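Local structure of leucine-rich-repeat protein (Methanosarcina barkeri, 4WNR) at residues S266-E280 and Y315-L328. The protein binds guanine nucleotides through its Roc G-domain, here with GDP, in a Roc-COR fragment of a larger Roco protein that is probably a serine/threonine kinase. Sequence-based numbering, arbitrary orientation.
Sequences SLLDTHVLEPKWITE and YYYPPERYGYIINL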
# COMPACT_ATOMS: atom_id res chain seq x y z
N SER A 266 14.37 6.61 -13.06
CA SER A 266 13.26 6.81 -14.00
C SER A 266 11.92 7.03 -13.30
O SER A 266 10.94 7.43 -13.95
CB SER A 266 13.16 5.61 -14.96
OG SER A 266 13.01 4.40 -14.24
N LEU A 267 11.87 6.77 -12.00
CA LEU A 267 10.63 6.88 -11.21
C LEU A 267 10.64 7.99 -10.15
O LEU A 267 9.57 8.41 -9.70
CB LEU A 267 10.33 5.53 -10.53
CG LEU A 267 9.48 4.51 -11.29
CD1 LEU A 267 9.93 4.34 -12.73
CD2 LEU A 267 9.50 3.18 -10.57
N LEU A 268 11.82 8.47 -9.76
CA LEU A 268 11.95 9.32 -8.57
C LEU A 268 11.31 10.71 -8.68
O LEU A 268 11.08 11.36 -7.66
CB LEU A 268 13.42 9.44 -8.13
CG LEU A 268 14.42 10.17 -9.03
CD1 LEU A 268 14.26 11.68 -8.96
CD2 LEU A 268 15.84 9.79 -8.64
N ASP A 269 11.05 11.17 -9.89
CA ASP A 269 10.46 12.50 -10.08
C ASP A 269 9.00 12.54 -9.62
O ASP A 269 8.57 13.53 -9.02
CB ASP A 269 10.55 12.93 -11.55
CG ASP A 269 10.22 14.41 -11.74
OD1 ASP A 269 10.73 15.25 -10.96
OD2 ASP A 269 9.46 14.73 -12.68
N THR A 270 8.26 11.47 -9.89
CA THR A 270 6.83 11.42 -9.58
C THR A 270 6.56 11.04 -8.12
O THR A 270 6.90 9.94 -7.68
CB THR A 270 6.10 10.41 -10.50
OG1 THR A 270 6.49 10.64 -11.86
CG2 THR A 270 4.59 10.56 -10.38
N HIS A 271 5.94 11.96 -7.38
CA HIS A 271 5.49 11.71 -6.01
C HIS A 271 3.97 11.64 -6.00
O HIS A 271 3.29 12.66 -5.94
CB HIS A 271 5.95 12.83 -5.08
CG HIS A 271 7.43 12.90 -4.89
ND1 HIS A 271 8.30 13.13 -5.93
CD2 HIS A 271 8.20 12.78 -3.78
CE1 HIS A 271 9.54 13.14 -5.47
NE2 HIS A 271 9.51 12.93 -4.17
N VAL A 272 3.44 10.42 -6.07
CA VAL A 272 2.00 10.20 -6.20
C VAL A 272 1.28 10.40 -4.87
O VAL A 272 1.63 9.78 -3.86
CB VAL A 272 1.69 8.80 -6.76
CG1 VAL A 272 0.19 8.56 -6.85
CG2 VAL A 272 2.34 8.62 -8.13
N LEU A 273 0.26 11.27 -4.88
CA LEU A 273 -0.58 11.53 -3.70
C LEU A 273 -1.87 10.72 -3.73
O LEU A 273 -2.41 10.37 -2.67
CB LEU A 273 -0.90 13.03 -3.60
CG LEU A 273 0.13 13.90 -2.87
CD1 LEU A 273 1.53 13.72 -3.43
CD2 LEU A 273 -0.29 15.36 -2.93
N GLU A 274 -2.38 10.45 -4.93
CA GLU A 274 -3.59 9.65 -5.12
C GLU A 274 -3.24 8.29 -5.73
O GLU A 274 -2.88 8.21 -6.90
CB GLU A 274 -4.57 10.40 -6.03
CG GLU A 274 -5.87 9.67 -6.32
CD GLU A 274 -6.66 9.32 -5.07
OE1 GLU A 274 -7.10 8.16 -4.95
OE2 GLU A 274 -6.83 10.21 -4.20
N PRO A 275 -3.33 7.21 -4.93
CA PRO A 275 -3.05 5.85 -5.41
C PRO A 275 -3.87 5.42 -6.64
O PRO A 275 -3.38 4.65 -7.46
CB PRO A 275 -3.40 4.97 -4.21
CG PRO A 275 -3.17 5.85 -3.03
CD PRO A 275 -3.56 7.23 -3.47
N LYS A 276 -5.10 5.91 -6.74
CA LYS A 276 -5.98 5.58 -7.87
C LYS A 276 -5.45 6.09 -9.21
O LYS A 276 -5.76 5.52 -10.26
CB LYS A 276 -7.40 6.12 -7.62
CG LYS A 276 -8.12 5.44 -6.47
CD LYS A 276 -9.52 6.01 -6.28
CE LYS A 276 -10.23 5.32 -5.12
NZ LYS A 276 -11.60 5.87 -4.89
N TRP A 277 -4.66 7.15 -9.18
CA TRP A 277 -4.02 7.70 -10.38
C TRP A 277 -3.15 6.66 -11.08
O TRP A 277 -3.20 6.52 -12.30
CB TRP A 277 -3.19 8.93 -10.03
CG TRP A 277 -2.56 9.61 -11.21
CD1 TRP A 277 -3.17 10.42 -12.11
CD2 TRP A 277 -1.18 9.53 -11.60
NE1 TRP A 277 -2.27 10.85 -13.06
CE2 TRP A 277 -1.04 10.32 -12.76
CE3 TRP A 277 -0.06 8.87 -11.09
CZ2 TRP A 277 0.19 10.47 -13.42
CZ3 TRP A 277 1.16 9.02 -11.75
CH2 TRP A 277 1.27 9.82 -12.90
N ILE A 278 -2.35 5.94 -10.29
CA ILE A 278 -1.46 4.91 -10.83
C ILE A 278 -2.26 3.75 -11.40
O ILE A 278 -2.12 3.40 -12.57
CB ILE A 278 -0.50 4.36 -9.75
CG1 ILE A 278 0.42 5.46 -9.22
CG2 ILE A 278 0.35 3.22 -10.31
CD1 ILE A 278 1.10 5.11 -7.91
N THR A 279 -3.11 3.17 -10.56
CA THR A 279 -3.84 1.94 -10.89
C THR A 279 -4.74 2.10 -12.12
O THR A 279 -4.73 1.26 -13.02
CB THR A 279 -4.68 1.44 -9.70
OG1 THR A 279 -5.55 2.49 -9.25
CG2 THR A 279 -3.78 1.01 -8.56
N GLU A 280 -5.52 3.18 -12.15
CA GLU A 280 -6.42 3.45 -13.28
C GLU A 280 -5.66 3.67 -14.59
O GLU A 280 -6.17 3.35 -15.67
CB GLU A 280 -7.32 4.66 -12.99
CG GLU A 280 -8.33 4.43 -11.87
CD GLU A 280 -9.33 3.32 -12.17
OE1 GLU A 280 -9.71 3.16 -13.35
OE2 GLU A 280 -9.72 2.61 -11.23
N TYR A 315 -8.55 10.53 -15.16
CA TYR A 315 -7.34 11.19 -14.66
C TYR A 315 -6.48 11.68 -15.82
O TYR A 315 -6.36 11.00 -16.84
CB TYR A 315 -6.53 10.24 -13.78
CG TYR A 315 -7.17 9.96 -12.43
CD1 TYR A 315 -7.41 10.98 -11.52
CD2 TYR A 315 -7.52 8.66 -12.06
CE1 TYR A 315 -7.99 10.72 -10.29
CE2 TYR A 315 -8.09 8.39 -10.83
CZ TYR A 315 -8.33 9.43 -9.95
OH TYR A 315 -8.90 9.17 -8.72
N TYR A 316 -5.90 12.87 -15.66
CA TYR A 316 -4.99 13.42 -16.66
C TYR A 316 -3.60 12.80 -16.50
O TYR A 316 -3.04 12.79 -15.40
CB TYR A 316 -4.90 14.95 -16.53
CG TYR A 316 -3.88 15.60 -17.45
CD1 TYR A 316 -3.80 15.26 -18.80
CD2 TYR A 316 -3.00 16.57 -16.96
CE1 TYR A 316 -2.87 15.86 -19.63
CE2 TYR A 316 -2.07 17.17 -17.79
CZ TYR A 316 -2.01 16.81 -19.13
OH TYR A 316 -1.08 17.41 -19.96
N TYR A 317 -3.07 12.28 -17.60
CA TYR A 317 -1.74 11.67 -17.62
C TYR A 317 -0.84 12.45 -18.57
O TYR A 317 -0.93 12.27 -19.79
CB TYR A 317 -1.84 10.21 -18.06
CG TYR A 317 -2.62 9.35 -17.10
CD1 TYR A 317 -2.02 8.82 -15.96
CD2 TYR A 317 -3.97 9.07 -17.32
CE1 TYR A 317 -2.74 8.04 -15.07
CE2 TYR A 317 -4.69 8.29 -16.43
CZ TYR A 317 -4.07 7.78 -15.31
OH TYR A 317 -4.79 7.00 -14.43
N PRO A 318 0.02 13.33 -18.03
CA PRO A 318 0.96 14.07 -18.87
C PRO A 318 1.92 13.14 -19.62
O PRO A 318 2.30 12.10 -19.08
CB PRO A 318 1.73 14.93 -17.87
CG PRO A 318 0.82 15.07 -16.70
CD PRO A 318 0.05 13.79 -16.63
N PRO A 319 2.30 13.51 -20.86
CA PRO A 319 3.28 12.73 -21.63
C PRO A 319 4.57 12.42 -20.88
O PRO A 319 5.15 11.35 -21.07
CB PRO A 319 3.55 13.63 -22.84
CG PRO A 319 2.26 14.35 -23.04
CD PRO A 319 1.73 14.61 -21.66
N GLU A 320 5.03 13.35 -20.04
CA GLU A 320 6.24 13.14 -19.24
C GLU A 320 6.11 12.03 -18.19
O GLU A 320 7.12 11.52 -17.70
CB GLU A 320 6.70 14.45 -18.57
CG GLU A 320 5.71 15.08 -17.60
CD GLU A 320 4.84 16.14 -18.26
OE1 GLU A 320 4.37 15.90 -19.40
OE2 GLU A 320 4.61 17.20 -17.64
N ARG A 321 4.88 11.67 -17.84
CA ARG A 321 4.61 10.58 -16.89
C ARG A 321 4.36 9.24 -17.59
O ARG A 321 4.06 8.25 -16.92
CB ARG A 321 3.43 10.94 -15.99
CG ARG A 321 3.50 12.33 -15.36
CD ARG A 321 4.71 12.49 -14.45
NE ARG A 321 5.12 13.89 -14.31
CZ ARG A 321 6.21 14.30 -13.67
NH1 ARG A 321 7.03 13.43 -13.09
NH2 ARG A 321 6.48 15.60 -13.61
N TYR A 322 4.48 9.21 -18.91
CA TYR A 322 4.36 7.96 -19.67
C TYR A 322 5.51 7.03 -19.31
O TYR A 322 5.33 5.83 -19.15
CB TYR A 322 4.36 8.23 -21.18
CG TYR A 322 3.07 8.80 -21.74
CD1 TYR A 322 2.12 9.41 -20.93
CD2 TYR A 322 2.81 8.73 -23.11
CE1 TYR A 322 0.94 9.92 -21.46
CE2 TYR A 322 1.64 9.24 -23.65
CZ TYR A 322 0.71 9.84 -22.82
OH TYR A 322 -0.45 10.35 -23.35
N GLY A 323 6.71 7.61 -19.20
CA GLY A 323 7.90 6.88 -18.77
C GLY A 323 7.75 6.30 -17.37
O GLY A 323 8.15 5.17 -17.12
N TYR A 324 7.16 7.09 -16.47
CA TYR A 324 6.91 6.64 -15.10
C TYR A 324 6.05 5.38 -15.08
O TYR A 324 6.42 4.37 -14.49
CB TYR A 324 6.24 7.74 -14.28
CG TYR A 324 5.78 7.28 -12.91
CD1 TYR A 324 6.69 7.06 -11.88
CD2 TYR A 324 4.43 7.06 -12.64
CE1 TYR A 324 6.27 6.63 -10.63
CE2 TYR A 324 4.00 6.63 -11.39
CZ TYR A 324 4.93 6.42 -10.39
OH TYR A 324 4.51 6.00 -9.15
N ILE A 325 4.90 5.44 -15.75
CA ILE A 325 3.93 4.33 -15.74
C ILE A 325 4.51 3.07 -16.38
O ILE A 325 4.34 1.97 -15.86
CB ILE A 325 2.62 4.73 -16.45
CG1 ILE A 325 1.92 5.85 -15.68
CG2 ILE A 325 1.68 3.53 -16.57
CD1 ILE A 325 0.88 6.60 -16.49
N ILE A 326 5.20 3.24 -17.51
CA ILE A 326 5.79 2.10 -18.23
C ILE A 326 6.92 1.46 -17.42
O ILE A 326 6.96 0.24 -17.26
CB ILE A 326 6.31 2.53 -19.63
CG1 ILE A 326 5.14 2.94 -20.54
CG2 ILE A 326 7.13 1.42 -20.28
CD1 ILE A 326 4.26 1.80 -21.01
N ASN A 327 7.84 2.29 -16.92
CA ASN A 327 8.96 1.80 -16.10
C ASN A 327 8.50 1.22 -14.77
O ASN A 327 9.12 0.29 -14.24
CB ASN A 327 9.98 2.91 -15.86
CG ASN A 327 10.75 3.29 -17.12
OD1 ASN A 327 11.28 2.42 -17.81
ND2 ASN A 327 10.81 4.58 -17.41
N LEU A 328 7.41 1.76 -14.23
CA LEU A 328 6.80 1.25 -13.00
C LEU A 328 6.22 -0.15 -13.25
O LEU A 328 6.41 -1.06 -12.45
CB LEU A 328 5.72 2.22 -12.50
CG LEU A 328 5.08 2.04 -11.11
CD1 LEU A 328 4.05 0.93 -11.09
CD2 LEU A 328 6.13 1.83 -10.03
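Trp277 and Tyr317 form an offset stack: the CD1-CE1 side of the Tyr317 ring lies over one face of the indole, five-membered ring and phenol centroids 4.5 Å apart and planes 27° from parallel. Tyr315 takes the indole edge-on against its own face, and Trp277 CA sits over that same ring in a CH-pi contact. Farther along, Trp277 CZ3 touches Tyr324 CE2, while Thr270 CB lies 3.8 Å from the Tyr324 ring centroid, over its face; Leu267 lays CG against Tyr324 CD1 and CD2 against Leu328 CD2.

Among the polar contacts, Trp277 NE1 gives a nearly straight bond (176°) in the indole plane to Tyr316 O, and Tyr317 OH donates to a lone pair of Trp277 O at 2.7 Å. A chi1 of -177° sets the indole anti to the backbone N, which carries NE1 to Tyr316 O. A leucine here would probably leave Tyr316 O without its donor and Tyr317 without its stacking partner. At the other end, Arg321 NH1 bonds both Asp269 OD2 (2.8 Å, a salt bridge) and Thr270 OG1; Asp269 OD1 is hydrogen-bonded to Thr227 OG1.

The aromatic cluster of Trp277, Tyr315 and Tyr317 joins the start of helix 275-286 to the loop leading into helix 322-331, and Tyr324 carries the packing onto that helix, within the COR-A domain, away from the GDP site.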